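PDB 4JA0: phosphoribosylaminoimidazole carboxylase from Bombyx mori, which catalyses two steps of purine biosynthesis as the bifunctional enzyme PAICS, which joins AIR carboxylase and SAICAR synthetase activities in one chain. Local coordinates for the interface of chains A and B and the interface of chains A and C. Residues are numbered along the deposited sequence; one frame, centred on the assembly and turned at random. Chains: chain A/B/C, Phosphoribosylaminoimidazole carboxylase.

Both contacts draw on the AIR carboxylase part of the chain, and their C-alpha centres lie about 37 Å apart, so chain A meets chains B and C through separate patches with no residue in common. In contact 1, helices 380-391 and 396-420 of chain A receive a loop of chain B. In contact 2, two loops of chain A, one just ahead of helix 307-317, meet a loop of chain C. Each interface is two-fold symmetric. Two such different dyads suit a closed eight-copy assembly, in keeping with the octameric AIR carboxylase core of the PAICS family.

Contact 1: the interface of chains A and B. Residues chain A 389, 399, 402-403, 406; chain B 344-345.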
loop_
_atom_site.group_PDB
_atom_site.type_symbol
_atom_site.label_atom_id
_atom_site.label_comp_id
_atom_site.label_asym_id
_atom_site.label_seq_id
_atom_site.Cartn_x
_atom_site.Cartn_y
_atom_site.Cartn_z
ATOM N N GLN A 389 -27.920 15.977 7.324
ATOM C CA GLN A 389 -28.275 16.373 5.969
ATOM C C GLN A 389 -29.429 15.529 5.436
ATOM O O GLN A 389 -30.281 16.033 4.698
ATOM C CB GLN A 389 -27.050 16.279 5.044
ATOM C CG GLN A 389 -26.016 17.387 5.268
ATOM C CD GLN A 389 -24.650 17.104 4.632
ATOM O OE1 GLN A 389 -24.336 15.975 4.247
ATOM N NE2 GLN A 389 -23.823 18.139 4.545
ATOM N N TRP A 399 -31.857 21.549 8.785
ATOM C CA TRP A 399 -31.285 22.096 7.567
ATOM C C TRP A 399 -30.779 23.537 7.761
ATOM O O TRP A 399 -29.711 23.889 7.264
ATOM C CB TRP A 399 -32.337 22.004 6.467
ATOM C CG TRP A 399 -31.923 22.567 5.172
ATOM C CD1 TRP A 399 -31.303 21.914 4.144
ATOM C CD2 TRP A 399 -32.101 23.918 4.745
ATOM N NE1 TRP A 399 -31.082 22.779 3.103
ATOM C CE2 TRP A 399 -31.569 24.018 3.447
ATOM C CE3 TRP A 399 -32.664 25.054 5.336
ATOM C CZ2 TRP A 399 -31.595 25.215 2.723
ATOM C CZ3 TRP A 399 -32.680 26.236 4.620
ATOM C CH2 TRP A 399 -32.153 26.308 3.329
ATOM N N LEU A 402 -27.401 23.415 9.709
ATOM C CA LEU A 402 -26.292 23.031 8.854
ATOM C C LEU A 402 -25.763 24.255 8.112
ATOM O O LEU A 402 -24.554 24.467 8.034
ATOM C CB LEU A 402 -26.731 21.956 7.866
ATOM C CG LEU A 402 -27.004 20.547 8.432
ATOM C CD1 LEU A 402 -27.703 19.676 7.402
ATOM C CD2 LEU A 402 -25.736 19.862 8.913
ATOM N N ARG A 403 -26.664 25.083 7.583
ATOM C CA ARG A 403 -26.235 26.269 6.847
ATOM C C ARG A 403 -25.613 27.286 7.766
ATOM O O ARG A 403 -24.660 27.973 7.392
ATOM C CB ARG A 403 -27.388 26.901 6.104
ATOM C CG ARG A 403 -28.092 25.962 5.178
ATOM C CD ARG A 403 -28.638 26.699 3.967
ATOM N NE ARG A 403 -27.803 26.477 2.794
ATOM C CZ ARG A 403 -28.149 26.818 1.559
ATOM N NH1 ARG A 403 -29.315 27.388 1.341
ATOM N NH2 ARG A 403 -27.335 26.580 0.544
ATOM N N GLN A 406 -22.006 26.399 8.457
ATOM C CA GLN A 406 -21.112 26.754 7.366
ATOM C C GLN A 406 -20.735 28.213 7.435
ATOM O O GLN A 406 -19.568 28.571 7.250
ATOM C CB GLN A 406 -21.766 26.445 6.022
ATOM C CG GLN A 406 -21.918 24.947 5.810
ATOM C CD GLN A 406 -22.470 24.550 4.452
ATOM O OE1 GLN A 406 -23.115 25.355 3.747
ATOM N NE2 GLN A 406 -22.211 23.289 4.070
ATOM N N THR B 344 -23.042 23.390 0.258
ATOM C CA THR B 344 -24.459 23.113 0.367
ATOM C C THR B 344 -24.789 22.324 1.629
ATOM O O THR B 344 -23.893 21.849 2.322
ATOM C CB THR B 344 -25.030 22.416 -0.897
ATOM O OG1 THR B 344 -26.438 22.629 -0.954
ATOM C CG2 THR B 344 -24.768 20.952 -0.893
ATOM N N SER B 345 -26.083 22.219 1.926
ATOM C CA SER B 345 -26.580 21.604 3.149
ATOM C C SER B 345 -27.346 20.321 2.819
ATOM O O SER B 345 -27.705 19.522 3.699
ATOM C CB SER B 345 -27.495 22.588 3.856
ATOM O OG SER B 345 -28.092 21.997 4.992
HETATM O O HOH W 1 -30.472 18.746 4.642
#
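The backbone of B:Thr344 is nearly extended (phi/psi -134°/169°) and hands on to B:Ser345, which lies against helices 380-391 and 396-420 of chain A, in the AIR carboxylase (PurE-type) part of the chain. A:Gln406 reaches across to this segment: its amide NE2 gives a 2.8 Å hydrogen bond to the carbonyl O of B:Thr344. The donor stands well above the carbonyl plane, and the acceptor is tilted from the amide plane of A:Gln406.

B:Ser345, although poorly ordered, buries more surface than any other residue of the patch. Its OG is anti to the backbone N (chi1 175°), which aims the hydroxyl at helix 396-420. There it comes within 3.4 Å of the methyl CD1 of A:Leu402 and makes a weak hydrogen bond with the backbone O of A:Trp399. Its CB sits 3.7 Å from the indole NE1 of A:Trp399 and also touches CG of A:Arg403. That arginine is poorly ordered too, but its CD lies over one face of the indole, offset toward the rim, 3.5 Å above the plane. Water 1 lies in plane at the edge of the same ring. This water joins the chains, 2.7 Å from the backbone O of A:Gln389 and 3.0 Å from the backbone O of B:Ser345.

Contact 2: the interface of chains A and C. Residues chain A 304-305, 332; chain C 369-370, 372.
The side-chain amine NZ of A:Lys305 approaches the backbone O of C:Ser370 at 3.1 Å, a hydrogen bond from lysine to carbonyl. It is not well aimed: CE, NZ and that oxygen make an angle of only about 69°, so the bond is probably modest. Beyond CG the lysine chain is extended, and this length carries NZ across to the C:Ser370 end of the partner loop. The serine is poorly ordered, and its OG stays 3.6 Å from NZ.

A:His304 and A:Lys305 belong to the SAHK segment of the AIR carboxylase family, and A:Arg332 to its AGRSNGLGP segment. Both segments are associated with the active site in this family, and A:His304 appears to correspond to the conserved active-site histidine of the first, so the contact likely lies close to the catalytic site.

The imidazole of A:His304 turns one face to C:Pro369, the two side chains crossing at about a right angle. CD of the proline lies 3.8 Å above the ring plane, offset toward the rim, and proline CG lies 3.3 Å from the imidazole CD2. With chi1 at -51°, the histidine CG is anti to its carbonyl carbon, which brings the ring over the pyrrolidine. Its CB meets the methyl CD1 of C:Leu372 at 4.0 Å. Replacing the histidine by an alanine would probably strip C:Pro369 of the flat surface it packs on, leaving a gap beside its CG and CD.

On the other side of C:Pro369, A:Arg332 stretches out from CG to NE. Its guanidinium is tilted only modestly against the peptide joining C:Pro369 to C:Ser370. Above the face of that peptide, A:Arg332 NH1 lies 3.6 Å from C:Pro369 C, the carbonyl carbon.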
loop_
_atom_site.group_PDB
_atom_site.type_symbol
_atom_site.label_atom_id
_atom_site.label_comp_id
_atom_site.label_asym_id
_atom_site.label_seq_id
_atom_site.Cartn_x
_atom_site.Cartn_y
_atom_site.Cartn_z
ATOM N N HIS A 304 -21.581 -10.343 14.070
ATOM C CA HIS A 304 -20.898 -11.627 14.061
ATOM C C HIS A 304 -21.232 -12.457 15.307
ATOM O O HIS A 304 -21.552 -13.639 15.218
ATOM C CB HIS A 304 -19.399 -11.414 14.021
ATOM C CG HIS A 304 -18.943 -10.485 12.943
ATOM N ND1 HIS A 304 -18.821 -10.882 11.625
ATOM C CD2 HIS A 304 -18.504 -9.205 12.993
ATOM C CE1 HIS A 304 -18.354 -9.873 10.906
ATOM N NE2 HIS A 304 -18.148 -8.849 11.713
ATOM N N LYS A 305 -21.161 -11.819 16.467
ATOM C CA LYS A 305 -21.339 -12.504 17.730
ATOM C C LYS A 305 -22.799 -12.578 18.162
ATOM O O LYS A 305 -23.159 -13.383 19.034
ATOM C CB LYS A 305 -20.536 -11.815 18.820
ATOM C CG LYS A 305 -19.058 -11.696 18.533
ATOM C CD LYS A 305 -18.405 -11.171 19.792
ATOM C CE LYS A 305 -17.037 -10.636 19.536
ATOM N NZ LYS A 305 -16.426 -10.218 20.818
ATOM N N ARG A 332 -11.929 -3.034 13.076
ATOM C CA ARG A 332 -11.464 -4.170 12.289
ATOM C C ARG A 332 -12.338 -4.400 11.054
ATOM O O ARG A 332 -12.830 -3.451 10.448
ATOM C CB ARG A 332 -11.377 -5.439 13.140
ATOM C CG ARG A 332 -10.337 -5.394 14.275
ATOM C CD ARG A 332 -10.378 -6.676 15.090
ATOM N NE ARG A 332 -9.443 -6.694 16.217
ATOM C CZ ARG A 332 -9.181 -7.775 16.951
ATOM N NH1 ARG A 332 -9.791 -8.932 16.683
ATOM N NH2 ARG A 332 -8.315 -7.698 17.956
ATOM N N PRO C 369 -13.421 -9.818 14.266
ATOM C CA PRO C 369 -13.535 -9.331 15.647
ATOM C C PRO C 369 -13.082 -10.402 16.616
ATOM O O PRO C 369 -13.110 -11.583 16.281
ATOM C CB PRO C 369 -15.028 -9.043 15.805
ATOM C CG PRO C 369 -15.687 -9.734 14.643
ATOM C CD PRO C 369 -14.695 -9.722 13.536
ATOM N N SER C 370 -12.647 -9.987 17.795
ATOM C CA SER C 370 -12.135 -10.916 18.791
ATOM C C SER C 370 -13.151 -12.021 19.079
ATOM O O SER C 370 -14.348 -11.795 19.075
ATOM C CB SER C 370 -11.780 -10.171 20.083
ATOM O OG SER C 370 -12.934 -9.552 20.631
ATOM N N LEU C 372 -13.409 -14.879 17.219
ATOM C CA LEU C 372 -13.715 -15.683 16.044
ATOM C C LEU C 372 -12.506 -16.477 15.614
ATOM O O LEU C 372 -11.397 -15.968 15.628
ATOM C CB LEU C 372 -14.202 -14.828 14.885
ATOM C CG LEU C 372 -15.523 -14.110 15.105
ATOM C CD1 LEU C 372 -16.151 -13.814 13.766
ATOM C CD2 LEU C 372 -16.430 -14.922 15.969
#